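Local coordinates for serine-rich secreted cell wall anchored (LPXTG-motif ) protein (Lactobacillus reuteri ATCC 53608, PDB 5NXK) that probably acts as a cell-surface adhesin, using a beta-solenoid binding region to attach this gut bacterium to its host, at residues Asn64-Ser69 and Ser93-Asp98; Ala245-Val250 and Val277-Asn282. One frame throughout, in Å; residues are numbered along the deposited sequence.

Contact 1. Residues Asn64-Ser69 and Ser93-Asp98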
loop_
_atom_site.group_PDB
_atom_site.type_symbol
_atom_site.label_atom_id
_atom_site.label_comp_id
_atom_site.label_asym_id
_atom_site.label_seq_id
_atom_site.Cartn_x
_atom_site.Cartn_y
_atom_site.Cartn_z
ATOM N N ASN A 64 4.349 2.517 -16.149
ATOM C CA ASN A 64 3.630 1.861 -17.233
ATOM C C ASN A 64 4.525 1.240 -18.306
ATOM O O ASN A 64 4.224 1.342 -19.495
ATOM C CB ASN A 64 2.659 2.868 -17.867
ATOM C CG ASN A 64 1.429 2.203 -18.469
ATOM O OD1 ASN A 64 1.286 0.978 -18.447
ATOM N ND2 ASN A 64 0.516 3.020 -18.983
ATOM N N ASN A 65 5.620 0.603 -17.893
ATOM C CA ASN A 65 6.448 -0.140 -18.844
ATOM C C ASN A 65 5.612 -1.200 -19.536
ATOM O O ASN A 65 4.780 -1.863 -18.912
ATOM C CB ASN A 65 7.652 -0.773 -18.146
ATOM C CG ASN A 65 8.783 0.212 -17.949
ATOM O OD1 ASN A 65 8.891 1.187 -18.688
ATOM N ND2 ASN A 65 9.635 -0.037 -16.962
ATOM N N ARG A 66 5.847 -1.376 -20.831
ATOM C CA ARG A 66 5.064 -2.336 -21.592
ATOM C C ARG A 66 5.768 -3.686 -21.614
ATOM O O ARG A 66 5.118 -4.737 -21.703
ATOM C CB ARG A 66 4.815 -1.799 -23.004
ATOM C CG ARG A 66 3.864 -2.617 -23.860
ATOM C CD ARG A 66 4.099 -2.361 -25.321
ATOM N NE ARG A 66 3.926 -3.564 -26.146
ATOM C CZ ARG A 66 4.837 -4.520 -26.316
ATOM N NH1 ARG A 66 5.965 -4.454 -25.642
ATOM N NH2 ARG A 66 4.566 -5.595 -27.061
ATOM N N GLY A 67 7.094 -3.644 -21.502
ATOM C CA GLY A 67 7.918 -4.835 -21.517
ATOM C C GLY A 67 7.960 -5.553 -20.177
ATOM O O GLY A 67 8.205 -4.940 -19.139
ATOM N N GLY A 68 7.755 -6.866 -20.217
ATOM C CA GLY A 68 7.821 -7.721 -19.044
ATOM C C GLY A 68 9.120 -7.734 -18.254
ATOM O O GLY A 68 9.116 -8.027 -17.061
ATOM N N SER A 69 10.245 -7.448 -18.898
ATOM C CA SER A 69 11.509 -7.568 -18.177
ATOM C C SER A 69 12.083 -6.243 -17.664
ATOM O O SER A 69 13.114 -6.230 -16.998
ATOM C CB SER A 69 12.533 -8.261 -19.074
ATOM O OG SER A 69 12.790 -7.475 -20.224
ATOM N N SER A 93 1.474 0.299 -12.833
ATOM C CA SER A 93 0.814 -0.346 -13.960
ATOM C C SER A 93 1.766 -0.942 -15.003
ATOM O O SER A 93 1.353 -1.199 -16.130
ATOM C CB SER A 93 -0.122 0.661 -14.647
ATOM O OG SER A 93 -1.383 0.715 -14.000
ATOM N N SER A 94 3.029 -1.164 -14.653
ATOM C CA SER A 94 3.918 -1.845 -15.602
ATOM C C SER A 94 3.512 -3.287 -15.797
ATOM O O SER A 94 2.914 -3.898 -14.913
ATOM C CB SER A 94 5.370 -1.798 -15.142
ATOM O OG SER A 94 5.790 -0.459 -14.953
ATOM N N ASN A 95 3.836 -3.842 -16.959
ATOM C CA ASN A 95 3.634 -5.267 -17.164
ATOM C C ASN A 95 4.653 -6.090 -16.369
ATOM O O ASN A 95 4.378 -7.232 -16.002
ATOM C CB ASN A 95 3.644 -5.595 -18.655
ATOM C CG ASN A 95 2.305 -5.272 -19.316
ATOM O OD1 ASN A 95 1.247 -5.378 -18.680
ATOM N ND2 ASN A 95 2.345 -4.850 -20.578
ATOM N N GLY A 96 5.811 -5.505 -16.089
ATOM C CA GLY A 96 6.842 -6.184 -15.325
ATOM C C GLY A 96 6.888 -5.728 -13.872
ATOM O O GLY A 96 5.856 -5.394 -13.280
ATOM N N VAL A 97 8.089 -5.695 -13.306
ATOM C CA VAL A 97 8.283 -5.402 -11.888
ATOM C C VAL A 97 8.278 -3.895 -11.581
ATOM O O VAL A 97 9.042 -3.126 -12.185
ATOM C CB VAL A 97 9.621 -6.014 -11.384
ATOM C CG1 VAL A 97 9.897 -5.605 -9.936
ATOM C CG2 VAL A 97 9.596 -7.537 -11.524
ATOM N N ASP A 98 7.415 -3.496 -10.639
ATOM C CA ASP A 98 7.406 -2.151 -10.055
ATOM C C ASP A 98 7.611 -2.280 -8.555
ATOM O O ASP A 98 6.925 -3.068 -7.894
ATOM C CB ASP A 98 6.079 -1.420 -10.272
ATOM C CG ASP A 98 5.802 -1.099 -11.716
ATOM O OD1 ASP A 98 6.740 -0.718 -12.443
ATOM O OD2 ASP A 98 4.627 -1.231 -12.112
HETATM O O HOH W 1 8.574 -1.787 -14.778
HETATM O O HOH W 2 7.646 -3.707 -17.040
HETATM O O HOH W 3 10.383 -6.762 -14.782
#
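The flat side-chain amide of Asn95 meets the backbone of 64-69 in its own plane, through ND2. Asn95 ND2 donates to Arg66 O over 3.0 Å, nearly straight at 170°. The acceptor lies in the plane of the amide, yet the nitrogen stands above the plane of the Arg66 carbonyl and so is not on a lone pair. CG is anti to the carbonyl carbon (chi1 -80°), which turns the amide to this oxygen. The backbone of Asn95 adds a second bond, from its N to Asn65 O at 2.9 Å, in the carbonyl plane. The carboxylate of Asp98 grips Ser94 from within its own segment. Asp98 OD2 takes Ser94 N, and Asp98 OD1 takes the proton of Ser94 OG at 2.7 Å, both on syn lone pairs. With its proton given to OD1, Ser94 OG can accept from Asn65 N at 3.1 Å. Lys122 forms a salt bridge with Asp98 OD2 and would favour the charged carboxylate. The amide of Asn65 turns to other partners: ND2 binds Gly39 O and water 1, which donates on to Val97 O. Farther along, waters link the two backbones. Water 2 joins Gly67 O to Gly96 N, and water 3 joins Gly68 O to Val97 N. A CB on Gly96 would clash with Gly68 O, so the bare Gly96 CA can sit 3.4 Å from Gly68 O. The loops follow strands 61-63 and 90-92 and lead into 71-77 and 97-102. This is the stacking of corner loops in successive coils of a right-handed parallel beta-helix, the pectate lyase-like solenoid.

Contact 2. Residues Ala245-Val250 and Val277-Asn282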
loop_
_atom_site.group_PDB
_atom_site.type_symbol
_atom_site.label_atom_id
_atom_site.label_comp_id
_atom_site.label_asym_id
_atom_site.label_seq_id
_atom_site.Cartn_x
_atom_site.Cartn_y
_atom_site.Cartn_z
ATOM N N ALA A 245 -10.392 -3.069 13.491
ATOM C CA ALA A 245 -11.291 -2.925 12.349
ATOM C C ALA A 245 -12.666 -3.408 12.775
ATOM O O ALA A 245 -12.782 -4.059 13.805
ATOM C CB ALA A 245 -10.787 -3.715 11.150
ATOM N N LYS A 246 -13.706 -3.097 12.003
ATOM C CA LYS A 246 -15.051 -3.527 12.392
ATOM C C LYS A 246 -15.209 -5.040 12.280
ATOM O O LYS A 246 -15.783 -5.669 13.168
ATOM C CB LYS A 246 -16.124 -2.827 11.548
ATOM C CG LYS A 246 -16.149 -1.310 11.678
ATOM C CD LYS A 246 -17.184 -0.714 10.720
ATOM C CE LYS A 246 -17.220 0.796 10.795
ATOM N NZ LYS A 246 -18.097 1.380 9.737
ATOM N N VAL A 247 -14.715 -5.625 11.190
ATOM C CA VAL A 247 -15.009 -7.032 10.914
ATOM C C VAL A 247 -13.830 -7.965 11.191
ATOM O O VAL A 247 -13.875 -8.732 12.144
ATOM C CB VAL A 247 -15.470 -7.232 9.464
ATOM C CG1 VAL A 247 -15.984 -8.649 9.281
ATOM C CG2 VAL A 247 -16.583 -6.226 9.116
ATOM N N ASP A 248 -12.780 -7.902 10.374
ATOM C CA ASP A 248 -11.612 -8.780 10.558
ATOM C C ASP A 248 -10.325 -7.960 10.545
ATOM O O ASP A 248 -10.265 -6.930 9.893
ATOM C CB ASP A 248 -11.510 -9.858 9.461
ATOM C CG ASP A 248 -12.815 -10.623 9.231
ATOM O OD1 ASP A 248 -13.465 -11.067 10.201
ATOM O OD2 ASP A 248 -13.157 -10.829 8.047
ATOM N N ASN A 249 -9.289 -8.407 11.248
ATOM C CA ASN A 249 -7.994 -7.721 11.110
ATOM C C ASN A 249 -7.236 -8.233 9.886
ATOM O O ASN A 249 -6.718 -7.440 9.099
ATOM C CB ASN A 249 -7.140 -7.883 12.360
ATOM C CG ASN A 249 -7.839 -7.396 13.601
ATOM O OD1 ASN A 249 -8.099 -8.172 14.523
ATOM N ND2 ASN A 249 -8.167 -6.111 13.630
ATOM N N VAL A 250 -7.181 -9.556 9.722
ATOM C CA VAL A 250 -6.610 -10.151 8.509
ATOM C C VAL A 250 -7.616 -11.113 7.913
ATOM O O VAL A 250 -8.137 -12.000 8.599
ATOM C CB VAL A 250 -5.282 -10.905 8.755
ATOM C CG1 VAL A 250 -4.725 -11.451 7.418
ATOM C CG2 VAL A 250 -4.267 -9.997 9.436
ATOM N N VAL A 277 -11.471 -6.541 16.902
ATOM C CA VAL A 277 -12.559 -6.409 15.926
ATOM C C VAL A 277 -13.906 -6.310 16.644
ATOM O O VAL A 277 -13.978 -6.477 17.855
ATOM C CB VAL A 277 -12.614 -7.601 14.933
ATOM C CG1 VAL A 277 -11.317 -7.693 14.085
ATOM C CG2 VAL A 277 -12.893 -8.906 15.667
ATOM N N ILE A 278 -14.981 -6.092 15.892
ATOM C CA ILE A 278 -16.306 -6.018 16.488
ATOM C C ILE A 278 -17.148 -7.244 16.123
ATOM O O ILE A 278 -17.601 -7.959 17.012
ATOM C CB ILE A 278 -17.060 -4.741 16.065
ATOM C CG1 ILE A 278 -16.231 -3.495 16.382
ATOM C CG2 ILE A 278 -18.414 -4.649 16.769
ATOM C CD1 ILE A 278 -16.927 -2.192 16.030
ATOM N N THR A 279 -17.342 -7.503 14.830
ATOM C CA THR A 279 -18.303 -8.531 14.424
ATOM C C THR A 279 -17.697 -9.770 13.766
ATOM O O THR A 279 -18.388 -10.781 13.612
ATOM C CB THR A 279 -19.363 -7.957 13.444
ATOM O OG1 THR A 279 -18.718 -7.463 12.266
ATOM C CG2 THR A 279 -20.168 -6.820 14.092
ATOM N N GLY A 280 -16.420 -9.728 13.395
ATOM C CA GLY A 280 -15.837 -10.882 12.714
ATOM C C GLY A 280 -14.785 -11.631 13.522
ATOM O O GLY A 280 -14.986 -11.920 14.701
ATOM N N SER A 281 -13.654 -11.939 12.894
ATOM C CA SER A 281 -12.589 -12.682 13.565
ATOM C C SER A 281 -11.311 -11.907 13.356
ATOM O O SER A 281 -11.143 -11.280 12.319
ATOM C CB SER A 281 -12.441 -14.101 12.997
ATOM O OG SER A 281 -13.685 -14.772 12.928
ATOM N N ASN A 282 -10.411 -11.926 14.328
ATOM C CA ASN A 282 -9.148 -11.212 14.164
ATOM C C ASN A 282 -8.362 -11.761 12.965
ATOM O O ASN A 282 -7.915 -11.002 12.101
ATOM C CB ASN A 282 -8.319 -11.307 15.445
ATOM C CG ASN A 282 -9.095 -10.827 16.661
ATOM O OD1 ASN A 282 -9.667 -11.627 17.405
ATOM N ND2 ASN A 282 -9.141 -9.523 16.852
#
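Two successive coils of the parallel beta-solenoid stack here at a turn, and the contact includes a pair of stacked asparagines, one step of the asparagine stacking known from beta-helices. Asn249 and Asn282 run alongside each other in the same direction, with amide planes 18° apart. Both have CG anti to the carbonyl carbon. Asn282 ND2 donates to Asn249 OD1, close to head-on to the carbonyl oxygen. The row goes on to Asn222, whose OD1 accepts from Asn249 ND2. Each ND2 also reaches a backbone oxygen, Glu276 O for Asn249 and Ile302 O for Asn282. Asn282 O takes Val250 N at 2.9 Å and, weakly, Asn249 N. At the other end of the turn, Lys246 O accepts two backbone N-H groups. Thr279 N comes in line with the C=O bond, while Ile278 N stands above the carbonyl plane. Val277 CG1 packs against the amide of Asn249, 3.3 Å from Asn249 OD1. Val247 CG2 meets Thr279 OG1 obliquely at 4.0 Å. Gly280 lets the backbones close up: its CA is 3.0 Å from Val247 O, where a CB would clash. Asp248 is held by Arg251, which forms a salt bridge with OD2. Asp248 OD1 receives Ser281 N through its anti lone pair at 2.8 Å, nearly straight at 174°.

How the contacts relate
Contacts 1 and 2 are the same kind of event at two places in one solenoid: a turn of one coil resting on the turn of the next. They come in series along the chain and lie on opposite sides of its centre. Their centres are 35 Å apart and their nearest atoms about 21 Å, so they do not touch. Contact 1 lies at turns leading into the parallel sheet that holds strands 71-77 and 97-102. Contact 2 lies at turns leaving the parallel sheet that holds strands 240-244 and 272-277, for strands 248-252 and 283-285. The two contacts thus lie at different corners of the solenoid. Water bridges part of contact 1, whereas contact 2 is joined by direct bonds along most of its length.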